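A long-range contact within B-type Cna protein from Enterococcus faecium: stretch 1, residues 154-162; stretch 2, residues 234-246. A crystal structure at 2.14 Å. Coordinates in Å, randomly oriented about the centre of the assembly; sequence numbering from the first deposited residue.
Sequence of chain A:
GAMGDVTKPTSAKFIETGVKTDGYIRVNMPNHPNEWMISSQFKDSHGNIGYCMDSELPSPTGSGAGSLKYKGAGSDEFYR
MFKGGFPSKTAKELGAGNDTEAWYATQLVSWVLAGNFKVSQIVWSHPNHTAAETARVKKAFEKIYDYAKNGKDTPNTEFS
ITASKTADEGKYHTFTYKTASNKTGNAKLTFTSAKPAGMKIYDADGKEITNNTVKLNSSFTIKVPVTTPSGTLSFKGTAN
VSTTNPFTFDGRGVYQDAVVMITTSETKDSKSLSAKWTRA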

# COMPACT_ATOMS: atom_id res chain seq x y z
N THR A 154 0.91 7.85 2.04
CA THR A 154 0.20 7.14 0.97
C THR A 154 0.97 5.86 0.68
O THR A 154 2.11 5.71 1.14
CB THR A 154 0.12 7.97 -0.33
OG1 THR A 154 1.39 7.93 -1.01
CG2 THR A 154 -0.26 9.46 -0.04
N PRO A 155 0.38 4.93 -0.11
CA PRO A 155 1.14 3.74 -0.55
C PRO A 155 2.06 3.97 -1.78
O PRO A 155 2.50 3.00 -2.41
CB PRO A 155 0.03 2.73 -0.88
CG PRO A 155 -1.10 3.59 -1.34
CD PRO A 155 -1.04 4.85 -0.52
N ASN A 156 2.35 5.22 -2.11
CA ASN A 156 3.16 5.59 -3.25
C ASN A 156 4.53 4.87 -3.28
O ASN A 156 5.20 4.74 -2.26
CB ASN A 156 3.37 7.12 -3.29
CG ASN A 156 4.27 7.57 -4.43
OD1 ASN A 156 3.87 7.53 -5.58
ND2 ASN A 156 5.50 8.01 -4.12
N THR A 157 4.88 4.36 -4.46
CA THR A 157 6.19 3.79 -4.74
C THR A 157 7.06 4.91 -5.28
O THR A 157 6.73 5.53 -6.28
CB THR A 157 6.08 2.63 -5.76
OG1 THR A 157 5.38 1.54 -5.14
CG2 THR A 157 7.46 2.12 -6.20
N GLU A 158 8.15 5.20 -4.58
CA GLU A 158 9.20 6.09 -5.07
C GLU A 158 10.19 5.23 -5.85
O GLU A 158 10.58 4.15 -5.39
CB GLU A 158 9.94 6.77 -3.91
CG GLU A 158 9.09 7.60 -2.96
CD GLU A 158 9.84 8.02 -1.69
OE1 GLU A 158 10.99 7.54 -1.47
OE2 GLU A 158 9.31 8.85 -0.89
N PHE A 159 10.59 5.71 -7.02
CA PHE A 159 11.66 5.06 -7.80
C PHE A 159 12.43 6.08 -8.61
O PHE A 159 11.84 6.91 -9.31
CB PHE A 159 11.08 3.96 -8.69
CG PHE A 159 12.09 3.35 -9.62
CD1 PHE A 159 13.31 2.87 -9.14
CD2 PHE A 159 11.81 3.23 -10.96
CE1 PHE A 159 14.24 2.29 -9.99
CE2 PHE A 159 12.73 2.67 -11.83
CZ PHE A 159 13.96 2.18 -11.34
N SER A 160 13.76 6.01 -8.53
CA SER A 160 14.62 6.89 -9.29
C SER A 160 15.93 6.21 -9.70
O SER A 160 16.46 5.35 -8.99
CB SER A 160 14.93 8.15 -8.49
OG SER A 160 15.66 7.82 -7.32
N ILE A 161 16.42 6.61 -10.87
CA ILE A 161 17.76 6.32 -11.33
C ILE A 161 18.43 7.66 -11.56
O ILE A 161 17.92 8.47 -12.30
CB ILE A 161 17.73 5.49 -12.64
CG1 ILE A 161 17.07 4.13 -12.37
CG2 ILE A 161 19.14 5.33 -13.21
CD1 ILE A 161 16.86 3.26 -13.57
N THR A 162 19.57 7.88 -10.91
CA THR A 162 20.27 9.16 -10.94
C THR A 162 21.75 8.95 -11.27
O THR A 162 22.42 8.14 -10.64
CB THR A 162 20.13 9.87 -9.58
OG1 THR A 162 18.75 9.81 -9.16
CG2 THR A 162 20.56 11.34 -9.66
N SER A 234 20.23 6.88 -24.75
CA SER A 234 19.19 7.18 -23.76
C SER A 234 18.52 5.91 -23.26
O SER A 234 18.41 4.94 -23.98
CB SER A 234 18.18 8.19 -24.32
OG SER A 234 17.45 7.65 -25.40
N PHE A 235 18.10 5.92 -22.00
CA PHE A 235 17.40 4.78 -21.40
C PHE A 235 16.51 5.19 -20.23
O PHE A 235 16.56 6.33 -19.77
CB PHE A 235 18.41 3.70 -20.95
CG PHE A 235 19.27 4.10 -19.77
CD1 PHE A 235 20.41 4.86 -19.94
CD2 PHE A 235 18.93 3.68 -18.49
CE1 PHE A 235 21.20 5.22 -18.84
CE2 PHE A 235 19.71 4.03 -17.39
CZ PHE A 235 20.84 4.80 -17.56
N LYS A 236 15.71 4.23 -19.77
CA LYS A 236 14.95 4.34 -18.53
C LYS A 236 14.99 2.99 -17.82
O LYS A 236 15.36 1.97 -18.41
CB LYS A 236 13.50 4.73 -18.78
CG LYS A 236 12.73 3.77 -19.66
CD LYS A 236 11.23 3.87 -19.58
CE LYS A 236 10.62 2.72 -20.38
NZ LYS A 236 9.15 2.91 -20.57
N GLY A 237 14.57 3.01 -16.56
CA GLY A 237 14.37 1.80 -15.77
C GLY A 237 12.90 1.64 -15.49
O GLY A 237 12.18 2.64 -15.41
N THR A 238 12.46 0.40 -15.35
CA THR A 238 11.10 0.09 -14.89
C THR A 238 11.24 -0.78 -13.64
O THR A 238 11.60 -1.95 -13.74
CB THR A 238 10.26 -0.66 -15.95
OG1 THR A 238 10.15 0.14 -17.14
CG2 THR A 238 8.87 -0.98 -15.43
N ALA A 239 10.95 -0.21 -12.48
CA ALA A 239 11.00 -0.96 -11.22
C ALA A 239 9.86 -1.96 -11.17
O ALA A 239 8.77 -1.72 -11.70
CB ALA A 239 10.97 -0.03 -10.03
N ASN A 240 10.13 -3.11 -10.58
CA ASN A 240 9.13 -4.11 -10.32
C ASN A 240 9.26 -4.42 -8.84
O ASN A 240 10.26 -5.01 -8.41
CB ASN A 240 9.34 -5.36 -11.17
CG ASN A 240 8.16 -6.32 -11.09
OD1 ASN A 240 7.10 -6.00 -10.51
ND2 ASN A 240 8.31 -7.50 -11.65
N VAL A 241 8.26 -3.98 -8.08
CA VAL A 241 8.34 -3.97 -6.64
C VAL A 241 7.18 -4.70 -6.00
O VAL A 241 6.17 -4.99 -6.62
CB VAL A 241 8.41 -2.54 -6.07
CG1 VAL A 241 9.59 -1.79 -6.67
CG2 VAL A 241 7.11 -1.77 -6.28
N SER A 242 7.39 -5.02 -4.73
CA SER A 242 6.37 -5.55 -3.87
C SER A 242 5.75 -4.35 -3.16
O SER A 242 6.48 -3.46 -2.73
CB SER A 242 7.03 -6.49 -2.87
OG SER A 242 6.06 -7.18 -2.15
N THR A 243 4.42 -4.31 -3.08
CA THR A 243 3.72 -3.23 -2.39
C THR A 243 2.49 -3.79 -1.67
O THR A 243 1.82 -4.68 -2.18
CB THR A 243 3.35 -2.09 -3.39
OG1 THR A 243 2.96 -0.90 -2.68
CG2 THR A 243 2.21 -2.50 -4.39
N THR A 244 2.23 -3.28 -0.47
CA THR A 244 1.06 -3.68 0.33
C THR A 244 0.07 -2.50 0.41
O THR A 244 0.33 -1.50 1.09
CB THR A 244 1.50 -4.22 1.71
OG1 THR A 244 2.37 -5.36 1.51
CG2 THR A 244 0.34 -4.70 2.56
N ASN A 245 -1.03 -2.62 -0.33
CA ASN A 245 -2.05 -1.55 -0.50
C ASN A 245 -3.45 -2.06 -0.09
O ASN A 245 -3.69 -3.27 -0.08
CB ASN A 245 -2.13 -1.11 -1.98
CG ASN A 245 -0.78 -0.63 -2.54
OD1 ASN A 245 0.24 -0.65 -1.86
ND2 ASN A 245 -0.80 -0.19 -3.77
N PRO A 246 -4.37 -1.15 0.25
CA PRO A 246 -5.71 -1.58 0.62
C PRO A 246 -6.59 -1.81 -0.58
O PRO A 246 -6.60 -0.99 -1.50
CB PRO A 246 -6.25 -0.39 1.45
CG PRO A 246 -5.57 0.78 0.86
CD PRO A 246 -4.19 0.30 0.48
O HOH W 1 1.67 1.34 -4.41

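No direct hydrogen bond joins the two stretches; side chains of the first pack on side chains and backbone of the second, and strands 159-162 and 234-246 run roughly antiparallel, at 150°, with axes 7.8 Å apart at their closest, a spacing for packing rather than sheet pairing. Alternation supplies the contacts, since Pro155, Thr157, Phe159 and Ile161 all point toward the other stretch.

Phe159 has the largest covered area. With chi1 in t, its ring lies against Ala239, whose CB sits 3.5 Å from the centroid of the Phe159 ring and only 12° off the normal, a CH-pi contact over one face. The ring edge meets backbone: Phe159 CE2 is 3.6 Å from Gly237 O. The methyl of Ala239 thus lies almost directly over the ring centre.

Pro155 is next, with 56 Å² covered; its CB points toward the other stretch and packs near the end of the Asn245 side chain. Nearby, water 1 ties the stretches together, its O donating to Pro155 O at 2.7 Å and to Thr243 OG1 at 3.1 Å; the two protein atoms, Pro155 O and Thr243 OG1, are 3.9 Å apart, so the water spans a gap they do not close themselves.

Ile161 relies on an absence. Its CD1 lies 3.6 Å from Gly237 CA, where an ideal CB on that glycine would fall 2.4 Å from Ile161 CD1, a clash.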